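Local structure of quinonprotein alcohol dehydrogenase-like protein (4R5O) at residues G321-H324 / S325-T328; N215-I218 / K219-R222. The protein is of unknown function, but binds calcium ions and joins an immunoglobulin-like beta-sandwich domain to a seven-bladed beta-propeller. All coordinates share one frame; numbering follows the deposited sequence.

Contact 1 (G321-H324 / S325-T328); sequences GPYH and SSPT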
# COMPACT_ATOMS: atom_id res chain seq x y z
N GLY A 321 -19.62 5.52 -1.55
CA GLY A 321 -19.60 4.62 -2.70
C GLY A 321 -20.90 3.82 -2.67
O GLY A 321 -21.46 3.63 -1.58
N PRO A 322 -21.46 3.33 -3.80
CA PRO A 322 -22.77 2.63 -3.70
C PRO A 322 -22.67 1.14 -3.27
O PRO A 322 -23.53 0.66 -2.52
CB PRO A 322 -23.34 2.72 -5.12
CG PRO A 322 -22.16 2.98 -6.01
CD PRO A 322 -21.00 3.46 -5.20
N TYR A 323 -21.62 0.42 -3.73
CA TYR A 323 -21.44 -1.01 -3.56
C TYR A 323 -20.62 -1.41 -2.31
O TYR A 323 -19.94 -0.58 -1.72
CB TYR A 323 -20.68 -1.54 -4.79
CG TYR A 323 -21.01 -0.82 -6.09
CD1 TYR A 323 -22.22 -1.03 -6.74
CD2 TYR A 323 -20.07 -0.00 -6.71
CE1 TYR A 323 -22.52 -0.40 -7.95
CE2 TYR A 323 -20.34 0.61 -7.94
CZ TYR A 323 -21.57 0.42 -8.55
OH TYR A 323 -21.85 1.02 -9.76
N HIS A 324 -20.69 -2.71 -1.96
CA HIS A 324 -19.93 -3.38 -0.88
C HIS A 324 -18.43 -3.28 -1.13
O HIS A 324 -17.63 -3.32 -0.19
CB HIS A 324 -20.36 -4.87 -0.78
CG HIS A 324 -19.35 -5.79 -0.12
ND1 HIS A 324 -19.29 -5.93 1.26
CD2 HIS A 324 -18.38 -6.56 -0.67
CE1 HIS A 324 -18.29 -6.76 1.50
NE2 HIS A 324 -17.71 -7.17 0.37
N SER A 325 -18.07 -3.18 -2.43
CA SER A 325 -16.70 -3.17 -2.96
C SER A 325 -16.11 -1.77 -3.06
O SER A 325 -14.88 -1.64 -3.10
CB SER A 325 -16.70 -3.81 -4.34
OG SER A 325 -17.65 -3.20 -5.20
N SER A 326 -16.98 -0.76 -3.13
CA SER A 326 -16.55 0.63 -3.26
C SER A 326 -15.80 1.04 -1.99
O SER A 326 -16.23 0.68 -0.90
CB SER A 326 -17.72 1.55 -3.56
OG SER A 326 -18.80 1.32 -2.67
N PRO A 327 -14.61 1.68 -2.11
CA PRO A 327 -13.83 1.98 -0.89
C PRO A 327 -14.48 3.06 -0.03
O PRO A 327 -15.50 3.65 -0.41
CB PRO A 327 -12.46 2.44 -1.42
CG PRO A 327 -12.65 2.75 -2.83
CD PRO A 327 -13.91 2.11 -3.33
N THR A 328 -13.94 3.23 1.18
CA THR A 328 -14.39 4.22 2.15
C THR A 328 -13.80 5.54 1.74
O THR A 328 -12.58 5.64 1.51
CB THR A 328 -14.00 3.78 3.57
OG1 THR A 328 -14.59 2.52 3.84
CG2 THR A 328 -14.37 4.79 4.62
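Ser326 turns its side chain back into the bend formed by Gly321, Pro322 and Tyr323. Ser326 CB lies 3.6 Å from Tyr323 O and close to Gly321 CA. From there chi1 of 49° places OG between the serine's own backbone N and carbonyl carbon, which swings the hydroxyl inside the turn. At the tip, Ser326 OG donates to Tyr323 O; the modelled separation of 2.4 Å is too short to be taken literally at this resolution. Ser326 OG also stands 3.1 Å from Tyr323 N, on the inner side of the bend. The same carbonyl accepts a second bond, with Ser326 N 3.3 Å from Tyr323 O. Away from the hydroxyl, Ser325 OG rests against Tyr323 CB, and Pro322 CG sits over the centre of one face of the Tyr323 ring. The His324 ring meets that of Tyr227, and its ND1 is hydrogen-bonded to Tyr227 OH, while Lys277 NZ binds the carbonyls of His324 and Ser326. With His324 and Ser325 both in helical backbone conformation and a bond from Ser326 N to Tyr323 O, residues 323-326 form a type I beta turn, here in the surface loop between strands 309-314 and 332-333.

Contact 2 (N215-I218 / K219-R222); sequences NVRI and KNER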
# COMPACT_ATOMS: atom_id res chain seq x y z
N ASN A 215 -4.73 -18.41 11.26
CA ASN A 215 -5.92 -17.67 11.63
C ASN A 215 -6.91 -18.60 12.31
O ASN A 215 -6.91 -19.80 12.08
CB ASN A 215 -6.59 -16.94 10.43
CG ASN A 215 -7.32 -17.81 9.47
OD1 ASN A 215 -8.55 -18.02 9.58
ND2 ASN A 215 -6.60 -18.31 8.49
N VAL A 216 -7.70 -18.03 13.22
CA VAL A 216 -8.73 -18.74 14.01
C VAL A 216 -10.02 -18.03 13.73
O VAL A 216 -10.08 -16.81 13.86
CB VAL A 216 -8.40 -18.81 15.53
CG1 VAL A 216 -9.53 -19.47 16.32
CG2 VAL A 216 -7.07 -19.52 15.80
N ARG A 217 -11.03 -18.78 13.31
CA ARG A 217 -12.35 -18.23 13.04
C ARG A 217 -13.13 -18.20 14.36
O ARG A 217 -13.63 -19.23 14.82
CB ARG A 217 -13.03 -19.07 11.94
CG ARG A 217 -14.22 -18.43 11.32
CD ARG A 217 -14.70 -19.18 10.09
NE ARG A 217 -15.85 -18.49 9.52
CZ ARG A 217 -16.54 -18.92 8.47
NH1 ARG A 217 -16.20 -20.05 7.88
NH2 ARG A 217 -17.57 -18.23 8.03
N ILE A 218 -13.17 -17.03 15.00
CA ILE A 218 -13.79 -16.80 16.31
C ILE A 218 -15.30 -16.67 16.19
O ILE A 218 -16.05 -17.37 16.85
CB ILE A 218 -13.18 -15.54 16.95
CG1 ILE A 218 -11.68 -15.70 17.20
CG2 ILE A 218 -13.91 -15.20 18.23
CD1 ILE A 218 -11.05 -14.30 17.39
N LYS A 219 -15.74 -15.77 15.35
CA LYS A 219 -17.16 -15.53 15.12
C LYS A 219 -17.45 -15.85 13.66
O LYS A 219 -16.70 -15.45 12.76
CB LYS A 219 -17.53 -14.09 15.50
CG LYS A 219 -19.02 -13.75 15.42
CD LYS A 219 -19.25 -12.35 15.93
CE LYS A 219 -20.71 -11.96 15.98
NZ LYS A 219 -20.89 -10.57 16.48
N ASN A 220 -18.52 -16.59 13.44
CA ASN A 220 -18.94 -17.00 12.11
C ASN A 220 -20.31 -16.37 11.86
O ASN A 220 -21.30 -16.82 12.42
CB ASN A 220 -18.92 -18.53 12.02
CG ASN A 220 -19.14 -19.13 10.67
OD1 ASN A 220 -19.74 -18.53 9.76
ND2 ASN A 220 -18.66 -20.36 10.51
N GLU A 221 -20.33 -15.27 11.11
CA GLU A 221 -21.53 -14.51 10.78
C GLU A 221 -21.42 -14.05 9.35
O GLU A 221 -20.55 -13.25 9.04
CB GLU A 221 -21.74 -13.33 11.75
CG GLU A 221 -23.03 -12.55 11.53
CD GLU A 221 -23.30 -11.44 12.53
OE1 GLU A 221 -23.08 -11.65 13.74
OE2 GLU A 221 -23.82 -10.39 12.10
N ARG A 222 -22.29 -14.58 8.48
CA ARG A 222 -22.34 -14.29 7.05
C ARG A 222 -22.39 -12.79 6.81
O ARG A 222 -23.21 -12.09 7.41
CB ARG A 222 -23.57 -14.98 6.41
CG ARG A 222 -23.52 -15.03 4.88
CD ARG A 222 -24.71 -15.74 4.26
NE ARG A 222 -25.96 -14.98 4.39
CZ ARG A 222 -26.44 -14.15 3.47
NH1 ARG A 222 -25.80 -13.98 2.32
NH2 ARG A 222 -27.57 -13.49 3.69
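The guanidinium of Arg217 and the side-chain amide of Asn220 are stacked, their planes 24° apart. The amide lies over one face of the cation, with Asn220 ND2 3.3 Å from Arg217 CZ and above the centre of the group. Asn220 CG follows at 3.4 Å from the same CZ, which makes this a broad overlap of two flat groups. Asn220 OD1 comes within 2.8 Å of Arg217 NH2, but the angle is poor and no hydrogen bond results; NH2 instead has a long, weak ion pair with Asp203 OD2. In Arg217, CG anti to the backbone N (chi1 -165°) and an extended chain from CG to NE carry the guanidinium out from the strand and forward, as far as the Asn220 amide. Replacing Arg217 by a leucine would remove the flat cation and would probably leave the Asn220 amide freer to rotate and Asp203 without its weak ionic partner. Residues three apart on a regular strand point to opposite faces; here a classic beta bulge at Ile218 and Lys219, both facing Ile205, shifts the alternation and lets the two side chains meet. Beyond the stack, Lys219 NZ makes a long salt bridge, 3.7 Å, with Glu221 OE1. Strand 215-220 is one of the two outermost strands of a four-stranded antiparallel sheet and forms a hairpin with strand 204-209. Past its outer edge, the loop after helix 253-258 comes alongside, Gly262 bonding the backbone of Arg217 while Ala259 and Pro265 pack on Ile218.

Both contacts are local to short stretches of the chain and do not touch: their centres are 23 Å apart and their nearest atoms about 9 Å. Contact 2 comes first in sequence, on an edge strand, whereas contact 1 lies in a loop that follows another four-stranded sheet. The chain leaving contact 2 nevertheless leads soon to Tyr227 and Asn228, whose side chains bond His324 and Thr328 of contact 1. Neither includes a calcium ligand. The side chain of Ile218 is about 11 Å from that of Asp252, a calcium-binding residue whose ion is not bound to this chain in the model, while contact 1 lies away from the known sites.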